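Local coordinates for protein R-imine reductase (Streptomyces kanamyceticus, PDB 3ZGY) that catalyses the NADPH-dependent, R-selective reduction of an imine substrate, at residues S68-V73 with D94-T99; S84-V89 with R118-W123. One frame throughout, in Å; residues are numbered along the deposited sequence.

Interaction 1: S68-V73 with D94-T99; sequences SVAEAV and DPLDGT
L96 reaches out of the loop segment 94-99 toward the first turn and a half of the helix at 69-73, and its two methyl branches divide the work. L96 CD1 meets V73 CG2 at 4.1 Å, the two side chains pointing at each other tip to tip. L96 CD2 serves two residues: V69 CG1 at 4.2 Å, in an approach where the side chains cross at about a right angle, and A70, whose CA is 4.1 Å away and whose CB is hardly farther. With CG1 anti to the backbone N in both valines (chi1 172° at V73), V73 offers CG2, beside the N, while V69 offers CG1, beside the carbonyl carbon, so the two turn different branches to L96. These contacts are apolar throughout. The fold is of Rossmann type: helix 69-75 lies in the connection from strand 64-65 to strand 78-81 across the sheet, while 94-99 follows helix 86-93 on the way to strand 105-108, so L96 packs the loop of one crossover on the helix of the connection before it. S68 N-caps the helix, with E71 N to S68 OG at 3.1 Å and an N-H...O angle of 156°. Beyond the pair, V69 also rests on W48 of strand 45-48 and V73 on L101 and R104. On the loop side, R127 donates to D94 O and, weakly, to L96 O.

Interaction 2: S84-V89 with R118-W123; sequences SDYDAV and RERAAW
E119 OE1 is gripped by R120, the residue whose aliphatic stem meets Y86 and V89. R120 NE donates to E119 OE1 at 2.9 Å with an N-H...O angle of 158°, arriving on the syn side but somewhat out of the carboxylate plane, while R120 NH2 makes only long, weak bonds to E119 OE1 and OE2. The bonds make a salt bridge between neighbours on one helix, and R120 NH2 has a second carboxylate partner in D94. R120 NH1 sits over the centre of the W123 ring, 3.3 Å above its plane. Carboxylates and indole together probably limit rotation of the guanidinium group, which stands nearly perpendicular to the Y86 ring, 85° between planes. Across the helices the contact is carbon to carbon. R120 CG comes to the edge of the Y86 ring, near its plane, 3.8 Å from Y86 CD2, and R120 CD lies 3.9 Å from V89 CG1. Bends at chi2 (-74°) and chi3 turn the arginine chain so that its middle carbons pass these residues before its end folds back to E119. With an alanine in place of R120, E119 OE1 and D94 OD1 would probably lose this arginine as partner, and a gap would open beside Y86 and V89. The tyrosine hydroxyl bonds elsewhere, to D133. D85 N-caps helix 86-93 through A88 N, just after S84 of the NADP(+) site. In the Rossmann-type order, helix 86-93 links strands 78-81 and 105-108 and helix 114-126 links 105-108 to 130-136; Y86 and V89 rest on N108 of the strand shared by both crossovers, and Y86 and R120 on Y131 of the next.

Both interactions join successive crossovers of the same nucleotide-binding domain, and helix 86-93 connects them: interaction 2 uses its start, interaction 1 the loop that follows its end. Their centres are 15 Å apart. Interaction 2 is buried, all three of its touching residues being so, whereas interaction 1 lies farther from the chain's centre, with one of its four buried. The chemistry differs too: interaction 1 has a single leucine set against apolar atoms of the helix, while interaction 2 packs the carbons of an arginine whose charged end is paired with carboxylates. One of these comes from interaction 1's loop, D94 OD1 meeting R120 NH2 at 2.8 Å in a salt bridge.

Interaction 1: S68-V73 with D94-T99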
loop_
_atom_site.group_PDB
_atom_site.type_symbol
_atom_site.label_atom_id
_atom_site.label_comp_id
_atom_site.label_asym_id
_atom_site.label_seq_id
_atom_site.Cartn_x
_atom_site.Cartn_y
_atom_site.Cartn_z
ATOM N N SER D 68 -19.060 -7.651 38.390
ATOM C CA SER D 68 -17.719 -8.174 38.268
ATOM C C SER D 68 -17.595 -8.895 36.944
ATOM O O SER D 68 -18.603 -9.126 36.232
ATOM C CB SER D 68 -17.477 -9.194 39.370
ATOM O OG SER D 68 -18.388 -10.310 39.203
ATOM N N VAL D 69 -16.366 -9.290 36.634
ATOM C CA VAL D 69 -16.110 -10.102 35.439
ATOM C C VAL D 69 -16.822 -11.449 35.515
ATOM O O VAL D 69 -17.430 -11.891 34.542
ATOM C CB VAL D 69 -14.610 -10.320 35.212
ATOM C CG1 VAL D 69 -14.378 -11.214 34.010
ATOM C CG2 VAL D 69 -13.906 -8.990 35.002
ATOM N N ALA D 70 -16.824 -12.066 36.687
ATOM C CA ALA D 70 -17.512 -13.342 36.825
ATOM C C ALA D 70 -19.018 -13.231 36.599
ATOM O O ALA D 70 -19.647 -14.126 36.021
ATOM C CB ALA D 70 -17.216 -13.943 38.167
ATOM N N GLU D 71 -19.594 -12.130 37.055
ATOM C CA GLU D 71 -21.039 -11.864 36.873
ATOM C C GLU D 71 -21.339 -11.681 35.387
ATOM O O GLU D 71 -22.291 -12.245 34.851
ATOM C CB GLU D 71 -21.455 -10.632 37.656
ATOM C CG GLU D 71 -22.899 -10.591 38.127
ATOM C CD GLU D 71 -23.129 -9.395 39.058
ATOM O OE1 GLU D 71 -22.292 -9.164 39.999
ATOM O OE2 GLU D 71 -24.128 -8.672 38.809
ATOM N N ALA D 72 -20.484 -10.935 34.699
ATOM C CA ALA D 72 -20.633 -10.759 33.253
ATOM C C ALA D 72 -20.566 -12.061 32.487
ATOM O O ALA D 72 -21.359 -12.288 31.568
ATOM C CB ALA D 72 -19.571 -9.788 32.736
ATOM N N VAL D 73 -19.587 -12.893 32.835
ATOM C CA VAL D 73 -19.401 -14.154 32.140
ATOM C C VAL D 73 -20.614 -15.065 32.347
ATOM O O VAL D 73 -21.134 -15.648 31.387
ATOM C CB VAL D 73 -18.101 -14.847 32.569
ATOM C CG1 VAL D 73 -18.020 -16.237 31.978
ATOM C CG2 VAL D 73 -16.894 -14.053 32.096
ATOM N N ASP D 94 -7.830 -15.103 33.669
ATOM C CA ASP D 94 -7.123 -16.180 34.349
ATOM C C ASP D 94 -7.677 -16.413 35.752
ATOM O O ASP D 94 -7.855 -17.549 36.156
ATOM C CB ASP D 94 -5.595 -15.954 34.341
ATOM C CG ASP D 94 -4.948 -16.130 32.934
ATOM O OD1 ASP D 94 -5.604 -16.658 32.029
ATOM O OD2 ASP D 94 -3.756 -15.783 32.735
ATOM N N PRO D 95 -7.988 -15.351 36.504
ATOM C CA PRO D 95 -8.458 -15.598 37.864
ATOM C C PRO D 95 -9.804 -16.262 37.976
ATOM O O PRO D 95 -10.222 -16.512 39.075
ATOM C CB PRO D 95 -8.557 -14.201 38.459
ATOM C CG PRO D 95 -7.611 -13.376 37.672
ATOM C CD PRO D 95 -7.676 -13.932 36.285
ATOM N N LEU D 96 -10.503 -16.529 36.878
ATOM C CA LEU D 96 -11.858 -17.085 36.971
ATOM C C LEU D 96 -11.841 -18.523 37.456
ATOM O O LEU D 96 -10.937 -19.256 37.102
ATOM C CB LEU D 96 -12.545 -17.041 35.605
ATOM C CG LEU D 96 -12.898 -15.682 35.015
ATOM C CD1 LEU D 96 -13.534 -15.892 33.660
ATOM C CD2 LEU D 96 -13.840 -14.898 35.912
ATOM N N ASP D 97 -12.846 -18.915 38.249
ATOM C CA ASP D 97 -13.107 -20.342 38.542
ATOM C C ASP D 97 -13.058 -21.178 37.289
ATOM O O ASP D 97 -13.481 -20.727 36.214
ATOM C CB ASP D 97 -14.518 -20.617 39.125
ATOM C CG ASP D 97 -14.655 -20.181 40.557
ATOM O OD1 ASP D 97 -13.622 -19.810 41.164
ATOM O OD2 ASP D 97 -15.795 -20.214 41.088
ATOM N N GLY D 98 -12.643 -22.435 37.470
ATOM C CA GLY D 98 -12.495 -23.372 36.355
ATOM C C GLY D 98 -13.811 -23.764 35.757
ATOM O O GLY D 98 -13.863 -24.191 34.609
ATOM N N THR D 99 -14.886 -23.584 36.519
ATOM C CA THR D 99 -16.241 -23.868 36.009
ATOM C C THR D 99 -16.833 -22.692 35.173
ATOM O O THR D 99 -17.637 -22.923 34.283
ATOM C CB THR D 99 -17.216 -24.263 37.139
ATOM O OG1 THR D 99 -17.471 -23.133 37.986
ATOM C CG2 THR D 99 -16.637 -25.420 37.970
#

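Interaction 2: S84-V89 with R118-W123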
loop_
_atom_site.group_PDB
_atom_site.type_symbol
_atom_site.label_atom_id
_atom_site.label_comp_id
_atom_site.label_asym_id
_atom_site.label_seq_id
_atom_site.Cartn_x
_atom_site.Cartn_y
_atom_site.Cartn_z
ATOM N N SER D 84 -7.196 -3.837 25.843
ATOM C CA SER D 84 -6.040 -3.209 25.181
ATOM C C SER D 84 -5.086 -4.238 24.615
ATOM O O SER D 84 -4.576 -4.044 23.507
ATOM C CB SER D 84 -5.347 -2.215 26.108
ATOM O OG SER D 84 -4.934 -2.886 27.268
ATOM N N ASP D 85 -4.865 -5.354 25.321
ATOM C CA ASP D 85 -3.921 -6.392 24.824
ATOM C C ASP D 85 -4.069 -7.708 25.594
ATOM O O ASP D 85 -4.887 -7.780 26.513
ATOM C CB ASP D 85 -2.488 -5.891 24.934
ATOM C CG ASP D 85 -2.124 -5.478 26.379
ATOM O OD1 ASP D 85 -2.693 -5.978 27.373
ATOM O OD2 ASP D 85 -1.248 -4.634 26.534
ATOM N N TYR D 86 -3.295 -8.752 25.212
ATOM C CA TYR D 86 -3.494 -10.119 25.767
ATOM C C TYR D 86 -3.091 -10.157 27.252
ATOM O O TYR D 86 -3.654 -10.913 28.023
ATOM C CB TYR D 86 -2.842 -11.224 24.888
ATOM C CG TYR D 86 -3.742 -11.621 23.706
ATOM C CD1 TYR D 86 -4.051 -10.717 22.702
ATOM C CD2 TYR D 86 -4.307 -12.881 23.599
ATOM C CE1 TYR D 86 -4.859 -11.052 21.639
ATOM C CE2 TYR D 86 -5.099 -13.232 22.517
ATOM C CZ TYR D 86 -5.406 -12.303 21.542
ATOM O OH TYR D 86 -6.266 -12.584 20.452
ATOM N N ASP D 87 -2.216 -9.259 27.675
ATOM C CA ASP D 87 -1.911 -9.130 29.116
ATOM C C ASP D 87 -3.134 -8.782 29.895
ATOM O O ASP D 87 -3.355 -9.340 30.964
ATOM C CB ASP D 87 -0.829 -8.067 29.391
ATOM C CG ASP D 87 0.523 -8.419 28.756
ATOM O OD1 ASP D 87 0.798 -9.617 28.506
ATOM O OD2 ASP D 87 1.326 -7.501 28.535
ATOM N N ALA D 88 -3.936 -7.853 29.380
ATOM C CA ALA D 88 -5.222 -7.525 30.053
ATOM C C ALA D 88 -6.156 -8.710 30.002
ATOM O O ALA D 88 -6.881 -8.972 30.982
ATOM C CB ALA D 88 -5.885 -6.304 29.425
ATOM N N VAL D 89 -6.143 -9.435 28.871
ATOM C CA VAL D 89 -7.022 -10.595 28.771
ATOM C C VAL D 89 -6.642 -11.540 29.875
ATOM O O VAL D 89 -7.506 -12.083 30.572
ATOM C CB VAL D 89 -6.939 -11.291 27.401
ATOM C CG1 VAL D 89 -7.740 -12.573 27.404
ATOM C CG2 VAL D 89 -7.462 -10.389 26.287
ATOM N N ARG D 118 -3.014 -18.541 19.880
ATOM C CA ARG D 118 -2.947 -19.970 20.032
ATOM C C ARG D 118 -2.844 -20.383 21.496
ATOM O O ARG D 118 -3.417 -21.383 21.867
ATOM C CB ARG D 118 -1.838 -20.517 19.189
ATOM C CG ARG D 118 -2.129 -20.308 17.705
ATOM C CD ARG D 118 -0.982 -20.756 16.797
ATOM N NE ARG D 118 -1.387 -20.702 15.400
ATOM C CZ ARG D 118 -0.664 -20.177 14.411
ATOM N NH1 ARG D 118 0.551 -19.593 14.614
ATOM N NH2 ARG D 118 -1.149 -20.219 13.185
ATOM N N GLU D 119 -2.228 -19.573 22.336
ATOM C CA GLU D 119 -2.183 -19.833 23.783
ATOM C C GLU D 119 -3.568 -19.758 24.394
ATOM O O GLU D 119 -3.972 -20.651 25.154
ATOM C CB GLU D 119 -1.295 -18.841 24.506
ATOM C CG GLU D 119 -1.014 -19.150 25.983
ATOM C CD GLU D 119 -2.096 -18.655 26.941
ATOM O OE1 GLU D 119 -2.640 -17.535 26.748
ATOM O OE2 GLU D 119 -2.441 -19.424 27.882
ATOM N N ARG D 120 -4.312 -18.709 24.056
ATOM C CA ARG D 120 -5.648 -18.571 24.615
ATOM C C ARG D 120 -6.575 -19.672 24.160
ATOM O O ARG D 120 -7.351 -20.175 24.950
ATOM C CB ARG D 120 -6.277 -17.227 24.255
ATOM C CG ARG D 120 -5.736 -16.068 25.048
ATOM C CD ARG D 120 -6.230 -16.047 26.460
ATOM N NE ARG D 120 -5.327 -16.722 27.369
ATOM C CZ ARG D 120 -5.525 -16.788 28.678
ATOM N NH1 ARG D 120 -6.580 -16.232 29.204
ATOM N NH2 ARG D 120 -4.671 -17.423 29.449
ATOM N N ALA D 121 -6.472 -20.057 22.892
ATOM C CA ALA D 121 -7.189 -21.233 22.427
ATOM C C ALA D 121 -6.892 -22.462 23.278
ATOM O O ALA D 121 -7.828 -23.109 23.751
ATOM C CB ALA D 121 -6.871 -21.513 20.986
ATOM N N ALA D 122 -5.612 -22.785 23.521
ATOM C CA ALA D 122 -5.314 -23.899 24.437
ATOM C C ALA D 122 -5.934 -23.704 25.846
ATOM O O ALA D 122 -6.540 -24.598 26.435
ATOM C CB ALA D 122 -3.832 -24.103 24.522
ATOM N N TRP D 123 -5.830 -22.490 26.355
ATOM C CA TRP D 123 -6.335 -22.166 27.684
ATOM C C TRP D 123 -7.831 -22.297 27.760
ATOM O O TRP D 123 -8.362 -22.942 28.648
ATOM C CB TRP D 123 -5.933 -20.754 28.032
ATOM C CG TRP D 123 -6.523 -20.230 29.208
ATOM C CD1 TRP D 123 -6.051 -20.331 30.406
ATOM C CD2 TRP D 123 -7.711 -19.430 29.297
ATOM N NE1 TRP D 123 -6.867 -19.709 31.289
ATOM C CE2 TRP D 123 -7.912 -19.155 30.637
ATOM C CE3 TRP D 123 -8.609 -18.918 28.362
ATOM C CZ2 TRP D 123 -8.937 -18.369 31.095
ATOM C CZ3 TRP D 123 -9.658 -18.174 28.817
ATOM C CH2 TRP D 123 -9.818 -17.906 30.174
#